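Long-range contacts in putative endonuclease/exonuclease/phosphatase family protein (Bacteroides thetaiotaomicron, PDB 3MPR), which probably acts as a metal-dependent nuclease of the endonuclease/exonuclease/phosphatase family, hydrolysing phosphodiester bonds in nucleic acid: residues A[44-54]-A[82-93]; A[68-76]-A[118-127]. All coordinates share one frame; numbering follows the deposited sequence.

Interaction 1: A[44-54]-A[82-93]; sequences FDIFGTQECFL and EHSAIFYRTDKF
The Phe47 ring carries Phe87 CB over one face, 3.6 Å from the ring centroid, and Phe44 CD2, within the same segment, over the opposite one. The Phe87 ring runs nearly parallel to it, planes 11° apart, but is slid aside until the two barely overlap; Thr49 CG2 approaches its CD1. Near the start of 44-54, Asp45 CB and O lie at the edge of the Phe93 ring. On the sheet face opposite Phe47 and Phe87, Ile46 CG1 packs against Ile86 CG2 at 3.8 Å. Strand 46-50 lies between 86-89, its antiparallel partner here, and 5-13 in one sheet of the DNase I-like fold. Ala85 O takes two bonds from Thr49, from N and from OG1 (2.7 Å); chi1 of 65° sets OG1 between the backbone N and the carbonyl carbon, facing Ala85 O. Cys52 O likewise accepts from His83 N and ND1, from opposite faces of its plane; the ND1 bond (2.9 Å) probably restrains the imidazole rotation. Just past the strand, Glu51 and Glu82 lie side by side, Glu51 OE1 to Glu82 OE2 4.3 Å. Glu51, a magnesium ligand of this protein, is held by Arg15, Asn13 and Asn16, while a water bonded to Glu51 N and Glu82 OE1 links the two segments beside it.

Interaction 2: A[68-76]-A[118-127]; sequences DYIGVGRDD and LPRICSWGHF
With chi1 at 75°, CG between the backbone N and the carbonyl carbon, and every later torsion extended, Arg74 reaches straight along 118-121. Its CB rests on Ile121 CG2, its CD lies 3.4 Å from Pro119 O, and that carbonyl sits over one face of the guanidinium. Chi1 of 54° in Ile70 similarly places CG1 and CD1 over strand 121-127, where CD1 touches Gly125 CA and, at 3.9 Å, Phe127 CZ. Between these two, Val72 CG2 meets Ile121 CD1 at 3.5 Å. The Arg74 and Arg120 side chains point the same way with guanidinium planes 78° apart and NH1 atoms 3.3 Å from each other; Asp144, salt-bridged to Arg120, probably offsets part of the charge. The Arg74 side chain lies about 6 Å from that of the magnesium ligand Glu51 at the nearest atoms. Waters supply polar links: one joins Arg74 NH1 to Ile121 N, another Val72 O to Ser123 OG, whereas buried Pro119 O has no hydrogen-bonding partner. The Ser123 hydroxyl also bonds Asp100, which takes Val72 N as well. Strand 67-70, an edge of one sheet, thus packs through Ile70 on strand 121-129 of the other, in the sandwich of the DNase I-like fold; strand 93-102 borders 121-129, and helix 54-63 packs on Tyr69.

Of the contact segments, 44-54, with strand 46-50, comes first along the chain, followed by helix 54-63, strand 67-70 with its loop to residue 76, and strand 86-89. Interaction 1 closes the excursion through that helix and edge strand by pairing 44-54 with 82-93 inside one sheet. Interaction 2 starts within this excursion, at 68-76, and ends beyond it at 118-127, so the two contacts cross rather than nest. Strand 86-89 lies between 46-50 and 67-70, and Ile86 N probably bonds Ile70 O. The first contact pairs neighbouring strands within one sheet, while the second joins that sheet to the other; Ser84 OG, probably bonded to Ile121 O, bridges both.

Interaction 1: A[44-54]-A[82-93]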
loop_
_atom_site.group_PDB
_atom_site.type_symbol
_atom_site.label_atom_id
_atom_site.label_comp_id
_atom_site.label_asym_id
_atom_site.label_seq_id
_atom_site.Cartn_x
_atom_site.Cartn_y
_atom_site.Cartn_z
ATOM N N PHE A 44 -9.733 0.794 2.122
ATOM C CA PHE A 44 -10.414 -0.027 3.133
ATOM C C PHE A 44 -11.943 0.085 2.923
ATOM O O PHE A 44 -12.510 1.173 3.034
ATOM C CB PHE A 44 -10.091 0.430 4.565
ATOM C CG PHE A 44 -8.631 0.345 4.969
ATOM C CD1 PHE A 44 -7.669 -0.217 4.146
ATOM C CD2 PHE A 44 -8.238 0.832 6.217
ATOM C CE1 PHE A 44 -6.330 -0.275 4.554
ATOM C CE2 PHE A 44 -6.910 0.768 6.638
ATOM C CZ PHE A 44 -5.952 0.209 5.798
ATOM N N ASP A 45 -12.614 -1.022 2.617
ATOM C CA ASP A 45 -14.068 -0.994 2.498
ATOM C C ASP A 45 -14.712 -0.900 3.873
ATOM O O ASP A 45 -15.696 -0.198 4.079
ATOM C CB ASP A 45 -14.581 -2.268 1.828
ATOM C CG ASP A 45 -14.185 -2.362 0.365
ATOM O OD1 ASP A 45 -13.931 -1.308 -0.267
ATOM O OD2 ASP A 45 -14.135 -3.492 -0.145
ATOM N N ILE A 46 -14.152 -1.657 4.804
ATOM C CA ILE A 46 -14.644 -1.715 6.160
ATOM C C ILE A 46 -13.489 -2.083 7.071
ATOM O O ILE A 46 -12.695 -2.958 6.749
ATOM C CB ILE A 46 -15.809 -2.722 6.270
ATOM C CG1 ILE A 46 -16.238 -2.911 7.727
ATOM C CG2 ILE A 46 -15.444 -4.037 5.632
ATOM C CD1 ILE A 46 -17.652 -3.420 7.840
ATOM N N PHE A 47 -13.363 -1.395 8.197
ATOM C CA PHE A 47 -12.244 -1.680 9.084
ATOM C C PHE A 47 -12.592 -1.489 10.552
ATOM O O PHE A 47 -13.393 -0.632 10.884
ATOM C CB PHE A 47 -10.986 -0.871 8.696
ATOM C CG PHE A 47 -11.164 0.639 8.711
ATOM C CD1 PHE A 47 -11.811 1.294 7.679
ATOM C CD2 PHE A 47 -10.600 1.403 9.722
ATOM C CE1 PHE A 47 -11.930 2.679 7.687
ATOM C CE2 PHE A 47 -10.718 2.776 9.740
ATOM C CZ PHE A 47 -11.381 3.421 8.708
ATOM N N GLY A 48 -11.990 -2.320 11.400
ATOM C CA GLY A 48 -12.116 -2.215 12.833
ATOM C C GLY A 48 -11.011 -1.318 13.342
ATOM O O GLY A 48 -9.867 -1.392 12.880
ATOM N N THR A 49 -11.363 -0.438 14.265
ATOM C CA THR A 49 -10.383 0.419 14.919
ATOM C C THR A 49 -10.369 0.146 16.419
ATOM O O THR A 49 -11.348 -0.346 16.973
ATOM C CB THR A 49 -10.712 1.904 14.710
ATOM O OG1 THR A 49 -11.958 2.220 15.355
ATOM C CG2 THR A 49 -10.785 2.233 13.216
ATOM N N GLN A 50 -9.269 0.478 17.081
ATOM C CA GLN A 50 -9.232 0.385 18.531
ATOM C C GLN A 50 -8.673 1.674 19.138
ATOM O O GLN A 50 -7.955 2.430 18.472
ATOM C CB GLN A 50 -8.436 -0.840 18.989
ATOM C CG GLN A 50 -8.884 -2.159 18.342
ATOM C CD GLN A 50 -8.277 -2.395 16.967
ATOM O OE1 GLN A 50 -7.094 -2.124 16.736
ATOM N NE2 GLN A 50 -9.082 -2.924 16.045
ATOM N N GLU A 51 -9.051 1.915 20.390
ATOM C CA GLU A 51 -8.526 2.997 21.231
ATOM C C GLU A 51 -9.092 4.398 21.039
ATOM O O GLU A 51 -8.690 5.318 21.744
ATOM C CB GLU A 51 -6.997 3.054 21.196
ATOM C CG GLU A 51 -6.336 1.855 21.840
ATOM C CD GLU A 51 -4.880 2.093 22.218
ATOM O OE1 GLU A 51 -4.501 3.256 22.504
ATOM O OE2 GLU A 51 -4.121 1.100 22.262
ATOM N N CYS A 52 -10.008 4.587 20.101
ATOM C CA CYS A 52 -10.506 5.941 19.864
ATOM C C CYS A 52 -11.487 6.421 20.930
ATOM O O CYS A 52 -12.452 5.741 21.242
ATOM C CB CYS A 52 -11.206 6.023 18.515
ATOM S SG CYS A 52 -10.068 5.989 17.118
ATOM N N PHE A 53 -11.257 7.620 21.443
ATOM C CA PHE A 53 -12.283 8.297 22.209
ATOM C C PHE A 53 -13.257 8.889 21.203
ATOM O O PHE A 53 -12.954 8.974 20.018
ATOM C CB PHE A 53 -11.663 9.384 23.094
ATOM C CG PHE A 53 -10.821 8.847 24.208
ATOM C CD1 PHE A 53 -11.400 8.165 25.261
ATOM C CD2 PHE A 53 -9.452 9.052 24.220
ATOM C CE1 PHE A 53 -10.630 7.674 26.296
ATOM C CE2 PHE A 53 -8.675 8.560 25.250
ATOM C CZ PHE A 53 -9.265 7.870 26.290
ATOM N N LEU A 54 -14.437 9.292 21.654
ATOM C CA LEU A 54 -15.434 9.781 20.716
ATOM C C LEU A 54 -14.920 10.951 19.874
ATOM O O LEU A 54 -15.228 11.043 18.692
ATOM C CB LEU A 54 -16.726 10.177 21.449
ATOM C CG LEU A 54 -17.851 10.757 20.587
ATOM C CD1 LEU A 54 -18.293 9.772 19.514
ATOM C CD2 LEU A 54 -19.041 11.186 21.450
ATOM N N GLU A 82 -12.706 4.405 25.535
ATOM C CA GLU A 82 -12.240 3.982 24.216
ATOM C C GLU A 82 -13.313 3.159 23.520
ATOM O O GLU A 82 -14.159 2.561 24.178
ATOM C CB GLU A 82 -10.974 3.150 24.355
ATOM C CG GLU A 82 -9.839 3.912 25.026
ATOM C CD GLU A 82 -8.540 3.141 25.003
ATOM O OE1 GLU A 82 -8.522 2.004 24.470
ATOM O OE2 GLU A 82 -7.541 3.670 25.520
ATOM N N HIS A 83 -13.271 3.144 22.191
ATOM C CA HIS A 83 -14.219 2.379 21.387
ATOM C C HIS A 83 -13.500 1.265 20.640
ATOM O O HIS A 83 -12.275 1.318 20.426
ATOM C CB HIS A 83 -14.892 3.272 20.336
ATOM C CG HIS A 83 -15.766 4.354 20.904
ATOM N ND1 HIS A 83 -15.269 5.400 21.650
ATOM C CD2 HIS A 83 -17.101 4.568 20.800
ATOM C CE1 HIS A 83 -16.263 6.203 21.996
ATOM N NE2 HIS A 83 -17.383 5.725 21.484
ATOM N N SER A 84 -14.281 0.264 20.244
ATOM C CA SER A 84 -13.886 -0.689 19.215
ATOM C C SER A 84 -14.694 -0.357 17.963
ATOM O O SER A 84 -15.401 -1.205 17.413
ATOM C CB SER A 84 -14.180 -2.114 19.681
ATOM O OG SER A 84 -13.371 -2.438 20.807
ATOM N N ALA A 85 -14.602 0.891 17.515
ATOM C CA ALA A 85 -15.485 1.354 16.452
ATOM C C ALA A 85 -15.170 0.715 15.102
ATOM O O ALA A 85 -14.005 0.540 14.756
ATOM C CB ALA A 85 -15.438 2.860 16.346
ATOM N N ILE A 86 -16.217 0.389 14.347
ATOM C CA ILE A 86 -16.074 -0.151 12.983
ATOM C C ILE A 86 -16.465 0.925 11.971
ATOM O O ILE A 86 -17.550 1.502 12.071
ATOM C CB ILE A 86 -16.959 -1.408 12.791
ATOM C CG1 ILE A 86 -16.516 -2.523 13.749
ATOM C CG2 ILE A 86 -16.934 -1.906 11.339
ATOM C CD1 ILE A 86 -17.591 -3.610 13.988
ATOM N N PHE A 87 -15.566 1.223 11.030
ATOM C CA PHE A 87 -15.830 2.189 9.970
ATOM C C PHE A 87 -16.152 1.440 8.688
ATOM O O PHE A 87 -15.584 0.380 8.430
ATOM C CB PHE A 87 -14.596 3.088 9.725
ATOM C CG PHE A 87 -14.413 4.181 10.750
ATOM C CD1 PHE A 87 -13.889 3.902 12.002
ATOM C CD2 PHE A 87 -14.724 5.493 10.434
ATOM C CE1 PHE A 87 -13.716 4.899 12.934
ATOM C CE2 PHE A 87 -14.547 6.498 11.365
ATOM C CZ PHE A 87 -14.041 6.199 12.618
ATOM N N TYR A 88 -17.049 1.988 7.869
ATOM C CA TYR A 88 -17.401 1.329 6.616
ATOM C C TYR A 88 -17.840 2.354 5.583
ATOM O O TYR A 88 -18.256 3.457 5.936
ATOM C CB TYR A 88 -18.500 0.288 6.840
ATOM C CG TYR A 88 -19.798 0.910 7.287
ATOM C CD1 TYR A 88 -19.965 1.335 8.595
ATOM C CD2 TYR A 88 -20.845 1.106 6.393
ATOM C CE1 TYR A 88 -21.151 1.925 9.013
ATOM C CE2 TYR A 88 -22.031 1.693 6.804
ATOM C CZ TYR A 88 -22.171 2.096 8.119
ATOM O OH TYR A 88 -23.331 2.692 8.554
ATOM N N ARG A 89 -17.718 2.002 4.303
ATOM C CA ARG A 89 -18.150 2.887 3.217
ATOM C C ARG A 89 -19.656 2.819 3.086
ATOM O O ARG A 89 -20.202 1.749 2.836
ATOM C CB ARG A 89 -17.526 2.463 1.891
ATOM C CG ARG A 89 -16.060 2.794 1.784
ATOM C CD ARG A 89 -15.600 2.681 0.353
ATOM N NE ARG A 89 -16.317 3.602 -0.523
ATOM C CZ ARG A 89 -15.905 3.916 -1.747
ATOM N NH1 ARG A 89 -14.779 3.391 -2.213
ATOM N NH2 ARG A 89 -16.605 4.754 -2.499
ATOM N N THR A 90 -20.335 3.950 3.236
ATOM C CA THR A 90 -21.794 3.907 3.231
ATOM C C THR A 90 -22.335 3.598 1.832
ATOM O O THR A 90 -23.445 3.081 1.682
ATOM C CB THR A 90 -22.434 5.199 3.785
ATOM O OG1 THR A 90 -22.016 6.322 3.008
ATOM C CG2 THR A 90 -22.044 5.417 5.241
ATOM N N ASP A 91 -21.555 3.913 0.804
ATOM C CA ASP A 91 -22.002 3.613 -0.557
ATOM C C ASP A 91 -21.878 2.131 -0.902
ATOM O O ASP A 91 -22.400 1.694 -1.930
ATOM C CB ASP A 91 -21.302 4.501 -1.607
ATOM C CG ASP A 91 -19.814 4.173 -1.791
ATOM O OD1 ASP A 91 -19.261 3.341 -1.046
ATOM O OD2 ASP A 91 -19.186 4.776 -2.689
ATOM N N LYS A 92 -21.214 1.355 -0.040
ATOM C CA LYS A 92 -21.037 -0.082 -0.295
ATOM C C LYS A 92 -21.878 -1.040 0.558
ATOM O O LYS A 92 -22.219 -2.127 0.103
ATOM C CB LYS A 92 -19.565 -0.466 -0.163
ATOM C CG LYS A 92 -18.726 -0.089 -1.373
ATOM C CD LYS A 92 -17.268 -0.453 -1.129
ATOM C CE LYS A 92 -16.351 0.264 -2.108
ATOM N NZ LYS A 92 -16.119 -0.550 -3.321
ATOM N N PHE A 93 -22.216 -0.643 1.785
ATOM C CA PHE A 93 -22.898 -1.557 2.700
ATOM C C PHE A 93 -24.098 -0.901 3.346
ATOM O O PHE A 93 -24.066 0.295 3.653
ATOM C CB PHE A 93 -21.946 -2.004 3.821
ATOM C CG PHE A 93 -20.629 -2.523 3.325
ATOM C CD1 PHE A 93 -19.524 -1.691 3.274
ATOM C CD2 PHE A 93 -20.498 -3.845 2.904
ATOM C CE1 PHE A 93 -18.300 -2.165 2.814
ATOM C CE2 PHE A 93 -19.283 -4.322 2.439
ATOM C CZ PHE A 93 -18.182 -3.482 2.393
HETATM O O HOH W 1 -12.841 1.199 -0.718
HETATM O O HOH W 2 -11.940 2.881 18.163
HETATM O O HOH W 3 -9.736 0.209 22.570
#

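Interaction 2: A[68-76]-A[118-127]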
loop_
_atom_site.group_PDB
_atom_site.type_symbol
_atom_site.label_atom_id
_atom_site.label_comp_id
_atom_site.label_asym_id
_atom_site.label_seq_id
_atom_site.Cartn_x
_atom_site.Cartn_y
_atom_site.Cartn_z
ATOM N N ASP A 68 -19.086 5.894 7.520
ATOM C CA ASP A 68 -19.684 6.093 8.838
ATOM C C ASP A 68 -19.024 5.125 9.806
ATOM O O ASP A 68 -18.209 4.298 9.396
ATOM C CB ASP A 68 -21.186 5.847 8.799
ATOM C CG ASP A 68 -21.950 6.732 9.786
ATOM O OD1 ASP A 68 -21.384 7.125 10.845
ATOM O OD2 ASP A 68 -23.124 7.034 9.496
ATOM N N TYR A 69 -19.369 5.214 11.083
ATOM C CA TYR A 69 -18.883 4.227 12.040
ATOM C C TYR A 69 -19.997 3.759 12.969
ATOM O O TYR A 69 -21.012 4.435 13.128
ATOM C CB TYR A 69 -17.700 4.779 12.851
ATOM C CG TYR A 69 -18.056 5.975 13.727
ATOM C CD1 TYR A 69 -17.851 7.276 13.280
ATOM C CD2 TYR A 69 -18.609 5.795 14.990
ATOM C CE1 TYR A 69 -18.180 8.369 14.079
ATOM C CE2 TYR A 69 -18.942 6.877 15.794
ATOM C CZ TYR A 69 -18.726 8.158 15.331
ATOM O OH TYR A 69 -19.054 9.231 16.123
ATOM N N ILE A 70 -19.792 2.599 13.579
ATOM C CA ILE A 70 -20.684 2.100 14.612
ATOM C C ILE A 70 -19.825 1.665 15.781
ATOM O O ILE A 70 -18.632 1.415 15.612
ATOM C CB ILE A 70 -21.506 0.909 14.125
ATOM C CG1 ILE A 70 -20.587 -0.183 13.575
ATOM C CG2 ILE A 70 -22.504 1.345 13.042
ATOM C CD1 ILE A 70 -21.335 -1.426 13.126
ATOM N N GLY A 71 -20.421 1.591 16.969
ATOM C CA GLY A 71 -19.708 1.111 18.139
ATOM C C GLY A 71 -19.761 2.124 19.264
ATOM O O GLY A 71 -19.535 3.310 19.032
ATOM N N VAL A 72 -20.047 1.664 20.479
ATOM C CA VAL A 72 -20.206 2.569 21.617
ATOM C C VAL A 72 -18.997 2.587 22.545
ATOM O O VAL A 72 -18.117 1.735 22.453
ATOM C CB VAL A 72 -21.461 2.231 22.445
ATOM C CG1 VAL A 72 -22.697 2.184 21.551
ATOM C CG2 VAL A 72 -21.264 0.913 23.186
ATOM N N GLY A 73 -18.962 3.569 23.442
ATOM C CA GLY A 73 -17.878 3.711 24.401
ATOM C C GLY A 73 -17.850 2.579 25.401
ATOM O O GLY A 73 -18.897 2.181 25.924
ATOM N N ARG A 74 -16.659 2.057 25.685
ATOM C CA ARG A 74 -16.550 0.879 26.547
ATOM C C ARG A 74 -16.764 1.158 28.033
ATOM O O ARG A 74 -16.973 0.227 28.797
ATOM C CB ARG A 74 -15.202 0.167 26.354
ATOM C CG ARG A 74 -13.995 0.865 26.997
ATOM C CD ARG A 74 -12.719 0.136 26.604
ATOM N NE ARG A 74 -11.515 0.680 27.225
ATOM C CZ ARG A 74 -10.288 0.228 26.980
ATOM N NH1 ARG A 74 -10.101 -0.774 26.127
ATOM N NH2 ARG A 74 -9.246 0.777 27.583
ATOM N N ASP A 75 -16.691 2.425 28.446
ATOM C CA ASP A 75 -16.836 2.769 29.867
ATOM C C ASP A 75 -18.287 2.727 30.337
ATOM O O ASP A 75 -18.596 2.213 31.420
ATOM C CB ASP A 75 -16.256 4.162 30.155
ATOM C CG ASP A 75 -14.742 4.171 30.204
ATOM O OD1 ASP A 75 -14.116 3.117 29.962
ATOM O OD2 ASP A 75 -14.175 5.249 30.475
ATOM N N ASP A 76 -19.183 3.287 29.537
ATOM C CA ASP A 76 -20.578 3.405 29.959
ATOM C C ASP A 76 -21.563 2.991 28.874
ATOM O O ASP A 76 -22.781 3.132 29.035
ATOM C CB ASP A 76 -20.875 4.830 30.434
ATOM C CG ASP A 76 -20.860 5.844 29.306
ATOM O OD1 ASP A 76 -20.396 5.496 28.195
ATOM O OD2 ASP A 76 -21.306 6.995 29.531
ATOM N N LEU A 118 -9.352 -3.834 32.944
ATOM C CA LEU A 118 -10.231 -2.820 32.369
ATOM C C LEU A 118 -11.433 -3.457 31.673
ATOM O O LEU A 118 -11.344 -4.584 31.192
ATOM C CB LEU A 118 -9.458 -1.940 31.382
ATOM C CG LEU A 118 -8.723 -0.701 31.912
ATOM C CD1 LEU A 118 -8.013 -0.977 33.214
ATOM C CD2 LEU A 118 -7.740 -0.175 30.873
ATOM N N PRO A 119 -12.566 -2.740 31.619
ATOM C CA PRO A 119 -13.664 -3.252 30.788
ATOM C C PRO A 119 -13.229 -3.249 29.334
ATOM O O PRO A 119 -12.452 -2.389 28.923
ATOM C CB PRO A 119 -14.782 -2.231 30.998
ATOM C CG PRO A 119 -14.050 -0.959 31.388
ATOM C CD PRO A 119 -12.887 -1.433 32.223
ATOM N N ARG A 120 -13.712 -4.214 28.570
ATOM C CA ARG A 120 -13.291 -4.380 27.179
ATOM C C ARG A 120 -14.540 -4.665 26.370
ATOM O O ARG A 120 -15.388 -5.450 26.786
ATOM C CB ARG A 120 -12.304 -5.541 27.058
ATOM C CG ARG A 120 -11.082 -5.407 27.961
ATOM C CD ARG A 120 -10.144 -4.309 27.480
ATOM N NE ARG A 120 -8.949 -4.209 28.314
ATOM C CZ ARG A 120 -7.837 -3.567 27.964
ATOM N NH1 ARG A 120 -7.759 -2.953 26.790
ATOM N NH2 ARG A 120 -6.796 -3.537 28.793
ATOM N N ILE A 121 -14.662 -4.024 25.218
ATOM C CA ILE A 121 -15.895 -4.097 24.459
ATOM C C ILE A 121 -15.641 -4.679 23.074
ATOM O O ILE A 121 -14.592 -4.441 22.469
ATOM C CB ILE A 121 -16.569 -2.699 24.368
ATOM C CG1 ILE A 121 -18.045 -2.817 23.962
ATOM C CG2 ILE A 121 -15.806 -1.772 23.405
ATOM C CD1 ILE A 121 -18.782 -1.482 23.925
ATOM N N CYS A 122 -16.590 -5.482 22.604
ATOM C CA CYS A 122 -16.602 -5.958 21.235
ATOM C C CYS A 122 -17.812 -5.332 20.557
ATOM O O CYS A 122 -18.938 -5.453 21.051
ATOM C CB CYS A 122 -16.694 -7.486 21.191
ATOM S SG CYS A 122 -16.850 -8.145 19.527
ATOM N N SER A 123 -17.574 -4.623 19.455
ATOM C CA SER A 123 -18.650 -4.039 18.672
ATOM C C SER A 123 -18.779 -4.809 17.365
ATOM O O SER A 123 -17.794 -5.314 16.827
ATOM C CB SER A 123 -18.381 -2.559 18.379
ATOM O OG SER A 123 -18.270 -1.817 19.577
ATOM N N TRP A 124 -19.994 -4.892 16.842
ATOM C CA TRP A 124 -20.217 -5.699 15.664
ATOM C C TRP A 124 -21.309 -5.098 14.810
ATOM O O TRP A 124 -22.117 -4.277 15.274
ATOM C CB TRP A 124 -20.579 -7.137 16.072
ATOM C CG TRP A 124 -21.850 -7.191 16.904
ATOM C CD1 TRP A 124 -21.955 -7.082 18.260
ATOM C CD2 TRP A 124 -23.182 -7.320 16.403
ATOM N NE1 TRP A 124 -23.283 -7.148 18.639
ATOM C CE2 TRP A 124 -24.052 -7.306 17.512
ATOM C CE3 TRP A 124 -23.723 -7.468 15.121
ATOM C CZ2 TRP A 124 -25.435 -7.413 17.375
ATOM C CZ3 TRP A 124 -25.090 -7.583 14.983
ATOM C CH2 TRP A 124 -25.937 -7.551 16.105
ATOM N N GLY A 125 -21.318 -5.500 13.549
ATOM C CA GLY A 125 -22.393 -5.158 12.651
ATOM C C GLY A 125 -22.679 -6.348 11.761
ATOM O O GLY A 125 -21.767 -7.072 11.371
ATOM N N HIS A 126 -23.955 -6.558 11.476
ATOM C CA HIS A 126 -24.403 -7.474 10.433
ATOM C C HIS A 126 -24.581 -6.615 9.186
ATOM O O HIS A 126 -25.489 -5.784 9.126
ATOM C CB HIS A 126 -25.730 -8.100 10.881
ATOM C CG HIS A 126 -26.398 -8.971 9.863
ATOM N ND1 HIS A 126 -27.461 -9.790 10.185
ATOM C CD2 HIS A 126 -26.185 -9.135 8.535
ATOM C CE1 HIS A 126 -27.869 -10.426 9.100
ATOM N NE2 HIS A 126 -27.115 -10.043 8.086
ATOM N N PHE A 127 -23.693 -6.783 8.208
ATOM C CA PHE A 127 -23.707 -5.951 7.005
ATOM C C PHE A 127 -24.289 -6.656 5.791
ATOM O O PHE A 127 -24.260 -7.880 5.707
ATOM C CB PHE A 127 -22.282 -5.498 6.655
ATOM C CG PHE A 127 -21.706 -4.533 7.635
ATOM C CD1 PHE A 127 -21.032 -4.991 8.750
ATOM C CD2 PHE A 127 -21.838 -3.164 7.441
ATOM C CE1 PHE A 127 -20.513 -4.107 9.669
ATOM C CE2 PHE A 127 -21.318 -2.261 8.368
ATOM C CZ PHE A 127 -20.651 -2.735 9.478
HETATM O O HOH W 4 -17.013 0.446 20.254
HETATM O O HOH W 5 -11.892 -2.562 24.699
HETATM O O HOH W 6 -6.922 0.090 26.197
#